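Side-chain contacts in yeast glycogen phosphorylase (Saccharomyces cerevisiae, PDB 1YGP), which belongs to the carbohydrate phosphorylases, large two-domain enzymes of the GT-B fold that carry pyridoxal-5'-phosphate: residues G515-P518 with R519-K523; N574-R577 with L578-I582; I667-L670 with I671-A675; Y696-S699 with K700-I704. All blocks are in the same frame, centred on the assembly; numbering follows the deposited sequence.

Interaction 1. Residues G515-P518 with R519-K523; sequences GITP and RRWLK
P518 O is gripped by two backbone donors of the first turn: L522 N at 2.9 Å and K523 N at 3.1 Å. K523 N comes in nearly in line with the carbonyl, whereas L522 N lies above its plane, so the two N-H groups share one oxygen from different directions, and the turn widens into a pi-type one over 519-523. One residue back, T517 O accepts from W521 N. T517 also caps the helix from its side chain. Its chi1 of 178° swings OG1 away from the backbone N, and the hydroxyl takes a weak bond from R519 N at 3.3 Å and lies over one face of the R519 guanidinium, off towards its rim. D175 shares a hydrogen bond with this hydroxyl and a salt bridge with that guanidinium. T517 CG2 lies 3.8 Å from W521 CD1. I516 meets the same tryptophan at about a right angle, I516 CD1 3.9 Å from W521 CB. Over one indole face, towards the rim, lies CD of R520, whose charged end goes on to E702. K728 makes a cation-pi contact with the indole, which also touches pyridoxal-5'-phosphate. A threonine N-cap, with proline at N1, thus starts the helix that carries W521 into the cofactor pocket.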
loop_
_atom_site.group_PDB
_atom_site.type_symbol
_atom_site.label_atom_id
_atom_site.label_comp_id
_atom_site.label_asym_id
_atom_site.label_seq_id
_atom_site.Cartn_x
_atom_site.Cartn_y
_atom_site.Cartn_z
ATOM N N GLY A 515 13.774 -21.891 -23.809
ATOM C CA GLY A 515 12.970 -23.041 -23.448
ATOM C C GLY A 515 11.977 -22.617 -22.403
ATOM O O GLY A 515 11.972 -21.446 -22.028
ATOM N N ILE A 516 11.165 -23.525 -21.892
ATOM C CA ILE A 516 10.095 -23.223 -20.960
ATOM C C ILE A 516 10.047 -24.226 -19.794
ATOM O O ILE A 516 10.461 -25.393 -19.942
ATOM C CB ILE A 516 8.706 -23.239 -21.691
ATOM C CG1 ILE A 516 8.507 -24.557 -22.389
ATOM C CG2 ILE A 516 8.620 -22.110 -22.685
ATOM C CD1 ILE A 516 7.043 -24.750 -22.644
ATOM N N THR A 517 9.535 -23.806 -18.625
ATOM C CA THR A 517 9.460 -24.742 -17.525
ATOM C C THR A 517 8.321 -25.768 -17.650
ATOM O O THR A 517 7.131 -25.449 -17.839
ATOM C CB THR A 517 9.330 -23.979 -16.208
ATOM O OG1 THR A 517 9.223 -25.027 -15.256
ATOM C CG2 THR A 517 8.150 -23.026 -16.088
ATOM N N PRO A 518 8.636 -27.046 -17.462
ATOM C CA PRO A 518 7.667 -28.120 -17.450
ATOM C C PRO A 518 6.668 -28.010 -16.324
ATOM O O PRO A 518 5.502 -28.369 -16.500
ATOM C CB PRO A 518 8.487 -29.359 -17.360
ATOM C CG PRO A 518 9.760 -28.966 -18.035
ATOM C CD PRO A 518 9.985 -27.588 -17.483
ATOM N N ARG A 519 7.043 -27.503 -15.158
ATOM C CA ARG A 519 6.078 -27.516 -14.080
ATOM C C ARG A 519 4.951 -26.533 -14.310
ATOM O O ARG A 519 3.809 -26.878 -14.010
ATOM C CB ARG A 519 6.721 -27.202 -12.748
ATOM C CG ARG A 519 7.488 -28.360 -12.125
ATOM C CD ARG A 519 8.824 -28.675 -12.801
ATOM N NE ARG A 519 9.840 -27.660 -12.594
ATOM C CZ ARG A 519 11.000 -27.727 -13.263
ATOM N NH1 ARG A 519 11.252 -28.707 -14.131
ATOM N NH2 ARG A 519 11.939 -26.797 -13.071
ATOM N N ARG A 520 5.143 -25.331 -14.858
ATOM C CA ARG A 520 4.001 -24.455 -15.059
ATOM C C ARG A 520 3.342 -24.814 -16.372
ATOM O O ARG A 520 2.136 -25.058 -16.413
ATOM C CB ARG A 520 4.396 -22.995 -15.104
ATOM C CG ARG A 520 3.163 -22.097 -15.078
ATOM C CD ARG A 520 3.494 -20.611 -15.173
ATOM N NE ARG A 520 4.069 -20.145 -13.921
ATOM C CZ ARG A 520 3.318 -19.714 -12.907
ATOM N NH1 ARG A 520 1.990 -19.681 -12.979
ATOM N NH2 ARG A 520 3.911 -19.300 -11.797
ATOM N N TRP A 521 4.116 -24.973 -17.432
ATOM C CA TRP A 521 3.493 -25.173 -18.714
ATOM C C TRP A 521 2.948 -26.574 -18.993
ATOM O O TRP A 521 2.058 -26.665 -19.845
ATOM C CB TRP A 521 4.526 -24.648 -19.730
ATOM C CG TRP A 521 4.648 -23.136 -19.493
ATOM C CD1 TRP A 521 5.827 -22.563 -19.074
ATOM C CD2 TRP A 521 3.627 -22.209 -19.577
ATOM N NE1 TRP A 521 5.559 -21.291 -18.879
ATOM C CE2 TRP A 521 4.273 -21.037 -19.160
ATOM C CE3 TRP A 521 2.271 -22.172 -19.922
ATOM C CZ2 TRP A 521 3.578 -19.827 -19.081
ATOM C CZ3 TRP A 521 1.577 -20.966 -19.841
ATOM C CH2 TRP A 521 2.224 -19.806 -19.421
ATOM N N LEU A 522 3.351 -27.653 -18.288
ATOM C CA LEU A 522 2.725 -28.967 -18.453
ATOM C C LEU A 522 1.966 -29.391 -17.198
ATOM O O LEU A 522 0.774 -29.702 -17.243
ATOM C CB LEU A 522 3.771 -30.037 -18.780
ATOM C CG LEU A 522 3.406 -31.530 -18.889
ATOM C CD1 LEU A 522 2.344 -31.739 -19.925
ATOM C CD2 LEU A 522 4.603 -32.330 -19.346
ATOM N N LYS A 523 2.592 -29.380 -16.028
ATOM C CA LYS A 523 1.903 -29.894 -14.851
ATOM C C LYS A 523 0.893 -28.911 -14.298
ATOM O O LYS A 523 -0.185 -29.330 -13.880
ATOM C CB LYS A 523 2.911 -30.271 -13.757
ATOM C CG LYS A 523 2.203 -30.983 -12.637
ATOM C CD LYS A 523 3.190 -31.479 -11.633
ATOM C CE LYS A 523 2.440 -32.115 -10.458
ATOM N NZ LYS A 523 1.462 -33.118 -10.858
#

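Interaction 2. Residues N574-R577 with L578-I582; sequences NKIR and LVDLI
I576 and D580 lie side by side one turn apart and point the same way, with I576 CG2 3.8 Å from D580 OD2. Their backbones are joined by the shortest bond of the contact, D580 N to I576 O at 2.8 Å. V579 N and L581 N bond to K575 O and R577 O, both at 3.0 Å; the bond from L578 N to N574 O is longer and weak. Of the two V579 branches it is CG2, set beside the backbone N because CG1 takes the anti place (chi1 176°), that lies next to K575 O. L578 CB likewise rests 3.5 Å from K575 O. Within 574-577, N574 OD1 stands 4.1 Å above the centre of the R577 guanidinium, a flat group reached through a bend at chi3.

The polar ends are placed by residues farther out. R577 NH2 donates to A525 O, and N574 ND2 to N526 OD1 and P706 O. K575 carries its NZ to T600 O and a salt bridge with D709, while D580 OD1 pairs with R594. These two alpha-helical turns belong to helix 562-584, which packs K575, L578 and V579 on F602 of strand 601-606, in the six-stranded parallel sheet, and sets R577, L578 and L581 against helix 698-704.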
loop_
_atom_site.group_PDB
_atom_site.type_symbol
_atom_site.label_atom_id
_atom_site.label_comp_id
_atom_site.label_asym_id
_atom_site.label_seq_id
_atom_site.Cartn_x
_atom_site.Cartn_y
_atom_site.Cartn_z
ATOM N N ASN A 574 -9.886 -30.235 -21.852
ATOM C CA ASN A 574 -9.170 -28.957 -21.880
ATOM C C ASN A 574 -9.859 -27.912 -22.727
ATOM O O ASN A 574 -9.850 -26.719 -22.390
ATOM C CB ASN A 574 -7.771 -29.067 -22.430
ATOM C CG ASN A 574 -6.776 -29.656 -21.452
ATOM O OD1 ASN A 574 -6.983 -29.764 -20.247
ATOM N ND2 ASN A 574 -5.630 -30.080 -21.950
ATOM N N LYS A 575 -10.493 -28.353 -23.821
ATOM C CA LYS A 575 -11.265 -27.447 -24.653
ATOM C C LYS A 575 -12.479 -26.921 -23.902
ATOM O O LYS A 575 -12.800 -25.727 -23.986
ATOM C CB LYS A 575 -11.711 -28.145 -25.947
ATOM C CG LYS A 575 -10.598 -28.036 -26.985
ATOM C CD LYS A 575 -11.121 -28.189 -28.390
ATOM C CE LYS A 575 -10.801 -29.554 -28.941
ATOM N NZ LYS A 575 -11.424 -29.695 -30.245
ATOM N N ILE A 576 -13.096 -27.781 -23.085
ATOM C CA ILE A 576 -14.249 -27.389 -22.291
ATOM C C ILE A 576 -13.838 -26.296 -21.329
ATOM O O ILE A 576 -14.598 -25.330 -21.223
ATOM C CB ILE A 576 -14.824 -28.610 -21.511
ATOM C CG1 ILE A 576 -15.547 -29.514 -22.498
ATOM C CG2 ILE A 576 -15.751 -28.157 -20.369
ATOM C CD1 ILE A 576 -15.831 -30.923 -21.919
ATOM N N ARG A 577 -12.676 -26.393 -20.665
ATOM C CA ARG A 577 -12.244 -25.338 -19.752
ATOM C C ARG A 577 -12.216 -24.005 -20.469
ATOM O O ARG A 577 -12.801 -23.049 -19.961
ATOM C CB ARG A 577 -10.832 -25.457 -19.208
ATOM C CG ARG A 577 -10.402 -26.668 -18.419
ATOM C CD ARG A 577 -9.119 -26.317 -17.657
ATOM N NE ARG A 577 -8.049 -25.893 -18.542
ATOM C CZ ARG A 577 -6.768 -26.157 -18.288
ATOM N NH1 ARG A 577 -6.393 -26.824 -17.200
ATOM N NH2 ARG A 577 -5.849 -25.762 -19.169
ATOM N N LEU A 578 -11.591 -23.921 -21.655
ATOM C CA LEU A 578 -11.488 -22.676 -22.387
ATOM C C LEU A 578 -12.874 -22.145 -22.705
ATOM O O LEU A 578 -13.143 -20.958 -22.494
ATOM C CB LEU A 578 -10.716 -22.886 -23.680
ATOM C CG LEU A 578 -10.596 -21.652 -24.574
ATOM C CD1 LEU A 578 -9.806 -20.586 -23.842
ATOM C CD2 LEU A 578 -9.963 -22.029 -25.893
ATOM N N VAL A 579 -13.775 -23.029 -23.151
ATOM C CA VAL A 579 -15.150 -22.658 -23.473
ATOM C C VAL A 579 -15.780 -22.042 -22.223
ATOM O O VAL A 579 -16.318 -20.927 -22.299
ATOM C CB VAL A 579 -15.916 -23.935 -23.970
ATOM C CG1 VAL A 579 -17.379 -23.658 -24.222
ATOM C CG2 VAL A 579 -15.374 -24.349 -25.335
ATOM N N ASP A 580 -15.615 -22.688 -21.064
ATOM C CA ASP A 580 -16.121 -22.166 -19.808
ATOM C C ASP A 580 -15.596 -20.756 -19.553
ATOM O O ASP A 580 -16.388 -19.903 -19.121
ATOM C CB ASP A 580 -15.702 -23.039 -18.621
ATOM C CG ASP A 580 -16.501 -24.300 -18.297
ATOM O OD1 ASP A 580 -17.732 -24.286 -18.375
ATOM O OD2 ASP A 580 -15.880 -25.295 -17.915
ATOM N N LEU A 581 -14.308 -20.484 -19.869
ATOM C CA LEU A 581 -13.695 -19.175 -19.654
ATOM C C LEU A 581 -14.360 -18.124 -20.525
ATOM O O LEU A 581 -14.753 -17.061 -20.039
ATOM C CB LEU A 581 -12.212 -19.142 -20.007
ATOM C CG LEU A 581 -11.192 -18.410 -19.099
ATOM C CD1 LEU A 581 -9.901 -18.247 -19.874
ATOM C CD2 LEU A 581 -11.636 -17.014 -18.711
ATOM N N ILE A 582 -14.548 -18.427 -21.809
ATOM C CA ILE A 582 -15.132 -17.489 -22.760
ATOM C C ILE A 582 -16.583 -17.117 -22.401
ATOM O O ILE A 582 -17.046 -16.002 -22.655
ATOM C CB ILE A 582 -15.033 -18.130 -24.170
ATOM C CG1 ILE A 582 -13.592 -18.510 -24.511
ATOM C CG2 ILE A 582 -15.520 -17.115 -25.193
ATOM C CD1 ILE A 582 -13.425 -19.399 -25.751
#

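Interaction 3. Residues I667-L670 with I671-A675; sequences IIKL and INCVA
K669 folds its aliphatic chain over the thiol of C673, one turn further along the helix: CG, CD and CE of K669 all come near C673 SG, and CE is nearest at 3.5 Å. The bend at chi2 (56°) lays the chain along the sulfur; a second bend at chi4 (-71°) turns NZ off, and it goes on to E803 in a long, weak ion pair. Beneath this overlap C673 N donates to K669 O at 2.8 Å.

On the next flank, I668 and N672 run side by side and point the same way. The amide nitrogen ND2 of N672 lies 3.6 Å from I668 CG2 and 2.9 Å from I668 O, and it is hydrogen-bonded to G203 O, in the turn after strand 197-201. I668 O itself accepts from N672 N.

All this is one stretch of helix 662-678, the crossover of a beta-alpha-beta unit that links strands 649-654 and 688-693 of the parallel sheet. I667, L670, I671 and V674 give the helix an apolar flank towards helix 615-634 and strand 688-693. I667 CG2 meets I671 CD1 at 4.1 Å, the two side chains crossing at a slant. Further along, L670 CD2 touches V674 CG2 at 4.2 Å. I671 and V674 both rest on V690 of strand 688-693; L670 and I671 reach V619 of helix 615-634.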
loop_
_atom_site.group_PDB
_atom_site.type_symbol
_atom_site.label_atom_id
_atom_site.label_comp_id
_atom_site.label_asym_id
_atom_site.label_seq_id
_atom_site.Cartn_x
_atom_site.Cartn_y
_atom_site.Cartn_z
ATOM N N ILE A 667 -6.102 -3.506 -36.147
ATOM C CA ILE A 667 -6.242 -4.925 -36.361
ATOM C C ILE A 667 -7.112 -5.518 -35.261
ATOM O O ILE A 667 -7.956 -6.383 -35.548
ATOM C CB ILE A 667 -4.850 -5.567 -36.419
ATOM C CG1 ILE A 667 -4.155 -5.075 -37.691
ATOM C CG2 ILE A 667 -4.958 -7.097 -36.426
ATOM C CD1 ILE A 667 -2.717 -5.582 -37.955
ATOM N N ILE A 668 -7.016 -5.009 -34.027
ATOM C CA ILE A 668 -7.882 -5.506 -32.966
ATOM C C ILE A 668 -9.320 -5.158 -33.309
ATOM O O ILE A 668 -10.160 -6.048 -33.165
ATOM C CB ILE A 668 -7.454 -4.897 -31.612
ATOM C CG1 ILE A 668 -6.060 -5.422 -31.229
ATOM C CG2 ILE A 668 -8.454 -5.273 -30.542
ATOM C CD1 ILE A 668 -5.436 -4.920 -29.917
ATOM N N LYS A 669 -9.648 -3.965 -33.829
ATOM C CA LYS A 669 -11.037 -3.624 -34.127
ATOM C C LYS A 669 -11.542 -4.539 -35.232
ATOM O O LYS A 669 -12.626 -5.125 -35.114
ATOM C CB LYS A 669 -11.175 -2.164 -34.580
ATOM C CG LYS A 669 -12.588 -1.688 -34.937
ATOM C CD LYS A 669 -13.488 -1.949 -33.743
ATOM C CE LYS A 669 -14.992 -1.823 -33.975
ATOM N NZ LYS A 669 -15.367 -0.438 -34.171
ATOM N N LEU A 670 -10.708 -4.752 -36.248
ATOM C CA LEU A 670 -11.058 -5.589 -37.373
ATOM C C LEU A 670 -11.396 -7.003 -36.943
ATOM O O LEU A 670 -12.415 -7.507 -37.432
ATOM C CB LEU A 670 -9.901 -5.587 -38.370
ATOM C CG LEU A 670 -10.090 -5.891 -39.869
ATOM C CD1 LEU A 670 -9.219 -7.100 -40.185
ATOM C CD2 LEU A 670 -11.565 -6.090 -40.240
ATOM N N ILE A 671 -10.644 -7.623 -36.017
ATOM C CA ILE A 671 -10.933 -8.976 -35.537
ATOM C C ILE A 671 -12.302 -8.964 -34.876
ATOM O O ILE A 671 -13.144 -9.825 -35.150
ATOM C CB ILE A 671 -9.889 -9.446 -34.513
ATOM C CG1 ILE A 671 -8.501 -9.507 -35.128
ATOM C CG2 ILE A 671 -10.249 -10.839 -34.051
ATOM C CD1 ILE A 671 -7.302 -9.615 -34.139
ATOM N N ASN A 672 -12.564 -7.931 -34.076
ATOM C CA ASN A 672 -13.833 -7.787 -33.367
ATOM C C ASN A 672 -15.030 -7.592 -34.279
ATOM O O ASN A 672 -16.118 -8.124 -34.040
ATOM C CB ASN A 672 -13.732 -6.623 -32.388
ATOM C CG ASN A 672 -12.887 -6.999 -31.179
ATOM O OD1 ASN A 672 -13.121 -8.030 -30.545
ATOM N ND2 ASN A 672 -11.892 -6.206 -30.802
ATOM N N CYS A 673 -14.817 -6.888 -35.374
ATOM C CA CYS A 673 -15.836 -6.732 -36.380
ATOM C C CYS A 673 -16.144 -8.062 -37.090
ATOM O O CYS A 673 -17.313 -8.471 -37.248
ATOM C CB CYS A 673 -15.370 -5.698 -37.374
ATOM S SG CYS A 673 -15.193 -4.058 -36.620
ATOM N N VAL A 674 -15.106 -8.790 -37.532
ATOM C CA VAL A 674 -15.288 -10.083 -38.176
ATOM C C VAL A 674 -16.093 -10.957 -37.226
ATOM O O VAL A 674 -17.116 -11.503 -37.628
ATOM C CB VAL A 674 -13.919 -10.718 -38.457
ATOM C CG1 VAL A 674 -14.069 -12.148 -38.973
ATOM C CG2 VAL A 674 -13.203 -9.872 -39.488
ATOM N N ALA A 675 -15.711 -11.010 -35.948
ATOM C CA ALA A 675 -16.411 -11.811 -34.959
ATOM C C ALA A 675 -17.865 -11.414 -34.837
ATOM O O ALA A 675 -18.719 -12.295 -34.737
ATOM C CB ALA A 675 -15.780 -11.664 -33.589
#

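Interaction 4. Residues Y696-S699 with K700-I704; sequences YNVS and KAEII. With PLP (pyridoxal-5'-phosphate), chain E.
An asparagine N-cap opens helix 698-704 at the edge of the pyridoxal-5'-phosphate pocket, to which Y696, N697, V698 and A701 all belong. N697 OD1 takes K700 N at 3.0 Å in a nearly straight bond (167° at the hydrogen), the donor tilted somewhat from the amide plane. The side chain can double back this way because CG stands between its own backbone N and carbonyl carbon (chi1 58°). N697 also lies across the K700 chain at about a right angle, N697 OD1 3.5 Å from K700 CG, while K700 NZ turns to the carbonyls of A694 and D695. Helix bonds follow, A701 N to N697 O and E702 N to V698 O; near the end K700 O receives both I703 N and I704 N.

The Y696 ring lies between the helix and the cofactor. Y696 CE1 is 3.5 Å from A701 CB. On the same ring, Y696 CD1 approaches I704 CD1 at 4.2 Å. Y696 CE2 is 4.0 Å from the cofactor methyl, PLP C2A. V698 divides its two branches: V698 CG2 is 3.6 Å from PLP C2A, while V698 CG1 lies 3.4 Å from E702 OE2, the oxygen salt-bridged to R520. C2A thus meets both a tyrosine ring and a valine methyl, apolar contacts that probably restrict where the pyridine ring can sit.

Helix 518-524 covers the V698 and E702 side through W521. Helix 562-584 lies against I703 and I704, and strand 601-606 meets Y696 through V606 and I704 through M604.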
loop_
_atom_site.group_PDB
_atom_site.type_symbol
_atom_site.label_atom_id
_atom_site.label_comp_id
_atom_site.label_asym_id
_atom_site.label_seq_id
_atom_site.Cartn_x
_atom_site.Cartn_y
_atom_site.Cartn_z
ATOM N N TYR A 696 -4.993 -10.810 -22.041
ATOM C CA TYR A 696 -4.287 -12.072 -22.079
ATOM C C TYR A 696 -3.029 -11.887 -21.280
ATOM O O TYR A 696 -2.176 -11.070 -21.594
ATOM C CB TYR A 696 -3.999 -12.403 -23.536
ATOM C CG TYR A 696 -2.979 -13.494 -23.816
ATOM C CD1 TYR A 696 -3.279 -14.849 -23.688
ATOM C CD2 TYR A 696 -1.719 -13.084 -24.238
ATOM C CE1 TYR A 696 -2.299 -15.791 -23.990
ATOM C CE2 TYR A 696 -0.744 -14.016 -24.541
ATOM C CZ TYR A 696 -1.033 -15.365 -24.420
ATOM O OH TYR A 696 -0.045 -16.274 -24.776
ATOM N N ASN A 697 -3.026 -12.606 -20.192
ATOM C CA ASN A 697 -1.916 -12.638 -19.283
ATOM C C ASN A 697 -1.486 -14.102 -19.134
ATOM O O ASN A 697 -1.956 -14.962 -19.892
ATOM C CB ASN A 697 -2.359 -12.062 -17.964
ATOM C CG ASN A 697 -3.535 -12.788 -17.342
ATOM O OD1 ASN A 697 -3.628 -14.020 -17.297
ATOM N ND2 ASN A 697 -4.489 -12.018 -16.864
ATOM N N VAL A 698 -0.647 -14.487 -18.167
ATOM C CA VAL A 698 -0.176 -15.860 -18.124
ATOM C C VAL A 698 -1.288 -16.833 -17.778
ATOM O O VAL A 698 -1.395 -17.878 -18.414
ATOM C CB VAL A 698 1.006 -15.948 -17.113
ATOM C CG1 VAL A 698 1.404 -17.371 -16.723
ATOM C CG2 VAL A 698 2.206 -15.356 -17.819
ATOM N N SER A 699 -2.164 -16.486 -16.842
ATOM C CA SER A 699 -3.192 -17.380 -16.365
ATOM C C SER A 699 -4.142 -17.739 -17.489
ATOM O O SER A 699 -4.491 -18.908 -17.690
ATOM C CB SER A 699 -3.870 -16.669 -15.229
ATOM O OG SER A 699 -2.830 -16.298 -14.325
ATOM N N LYS A 700 -4.467 -16.733 -18.304
ATOM C CA LYS A 700 -5.296 -16.965 -19.462
ATOM C C LYS A 700 -4.549 -17.911 -20.399
ATOM O O LYS A 700 -5.117 -18.889 -20.878
ATOM C CB LYS A 700 -5.579 -15.635 -20.109
ATOM C CG LYS A 700 -6.426 -14.758 -19.188
ATOM C CD LYS A 700 -7.594 -14.208 -19.977
ATOM C CE LYS A 700 -8.381 -13.217 -19.163
ATOM N NZ LYS A 700 -7.572 -12.080 -18.761
ATOM N N ALA A 701 -3.239 -17.729 -20.582
ATOM C CA ALA A 701 -2.431 -18.598 -21.426
ATOM C C ALA A 701 -2.338 -19.997 -20.826
ATOM O O ALA A 701 -2.204 -20.964 -21.581
ATOM C CB ALA A 701 -1.015 -18.039 -21.577
ATOM N N GLU A 702 -2.443 -20.175 -19.507
ATOM C CA GLU A 702 -2.435 -21.512 -18.949
ATOM C C GLU A 702 -3.765 -22.197 -19.236
ATOM O O GLU A 702 -3.799 -23.422 -19.186
ATOM C CB GLU A 702 -2.211 -21.483 -17.451
ATOM C CG GLU A 702 -0.766 -21.299 -16.989
ATOM C CD GLU A 702 -0.627 -21.036 -15.485
ATOM O OE1 GLU A 702 -1.231 -21.738 -14.674
ATOM O OE2 GLU A 702 0.076 -20.105 -15.109
ATOM N N ILE A 703 -4.870 -21.484 -19.530
ATOM C CA ILE A 703 -6.129 -22.128 -19.870
ATOM C C ILE A 703 -6.178 -22.344 -21.380
ATOM O O ILE A 703 -6.553 -23.421 -21.857
ATOM C CB ILE A 703 -7.325 -21.251 -19.411
ATOM C CG1 ILE A 703 -7.302 -21.084 -17.897
ATOM C CG2 ILE A 703 -8.648 -21.907 -19.787
ATOM C CD1 ILE A 703 -7.251 -22.383 -17.032
ATOM N N ILE A 704 -5.745 -21.326 -22.137
ATOM C CA ILE A 704 -5.764 -21.315 -23.595
ATOM C C ILE A 704 -4.790 -22.295 -24.220
ATOM O O ILE A 704 -5.238 -23.083 -25.053
ATOM C CB ILE A 704 -5.467 -19.890 -24.100
ATOM C CG1 ILE A 704 -6.631 -19.019 -23.723
ATOM C CG2 ILE A 704 -5.237 -19.853 -25.607
ATOM C CD1 ILE A 704 -6.468 -17.552 -24.124
HETATM N N1 PLP E . 3.067 -13.755 -22.782
HETATM C C2 PLP E . 2.533 -14.784 -22.064
HETATM C C2A PLP E . 1.334 -14.505 -21.194
HETATM C C3 PLP E . 3.104 -16.047 -22.119
HETATM O O3 PLP E . 2.611 -17.064 -21.341
HETATM C C4 PLP E . 4.211 -16.274 -22.922
HETATM C C4A PLP E . 4.594 -17.574 -23.262
HETATM C C5 PLP E . 4.746 -15.211 -23.634
HETATM C C6 PLP E . 4.168 -13.966 -23.558
HETATM C C5A PLP E . 5.923 -15.426 -24.620
HETATM O O4P PLP E . 5.396 -15.792 -25.905
HETATM P P PLP E . 5.899 -15.172 -27.269
HETATM O O1P PLP E . 7.304 -14.761 -27.054
HETATM O O2P PLP E . 5.915 -16.468 -28.224
HETATM O O3P PLP E . 4.842 -14.265 -27.789
#

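Overall arrangement
Along the chain the four contacts follow in series, 1 to 4. Interaction 4 is the hub. Its centre lies 13 Å from that of interaction 1, which it meets through the R520-E702 salt bridge and W521 packed on V698, and 12 Å from that of interaction 2, where L578 meets I704 and L581 meets I703. Interactions 1 and 2 do not touch, their nearest atoms about 7 Å apart. Interaction 3 stands off, 32 Å from interaction 1 and 21 Å from interactions 2 and 4, centre to centre, on a crossover helix of the six-stranded parallel sheet. Helix 698-704, which carries interaction 4, therefore lies between the pocket helix 518-524 and helix 562-584 beside that sheet.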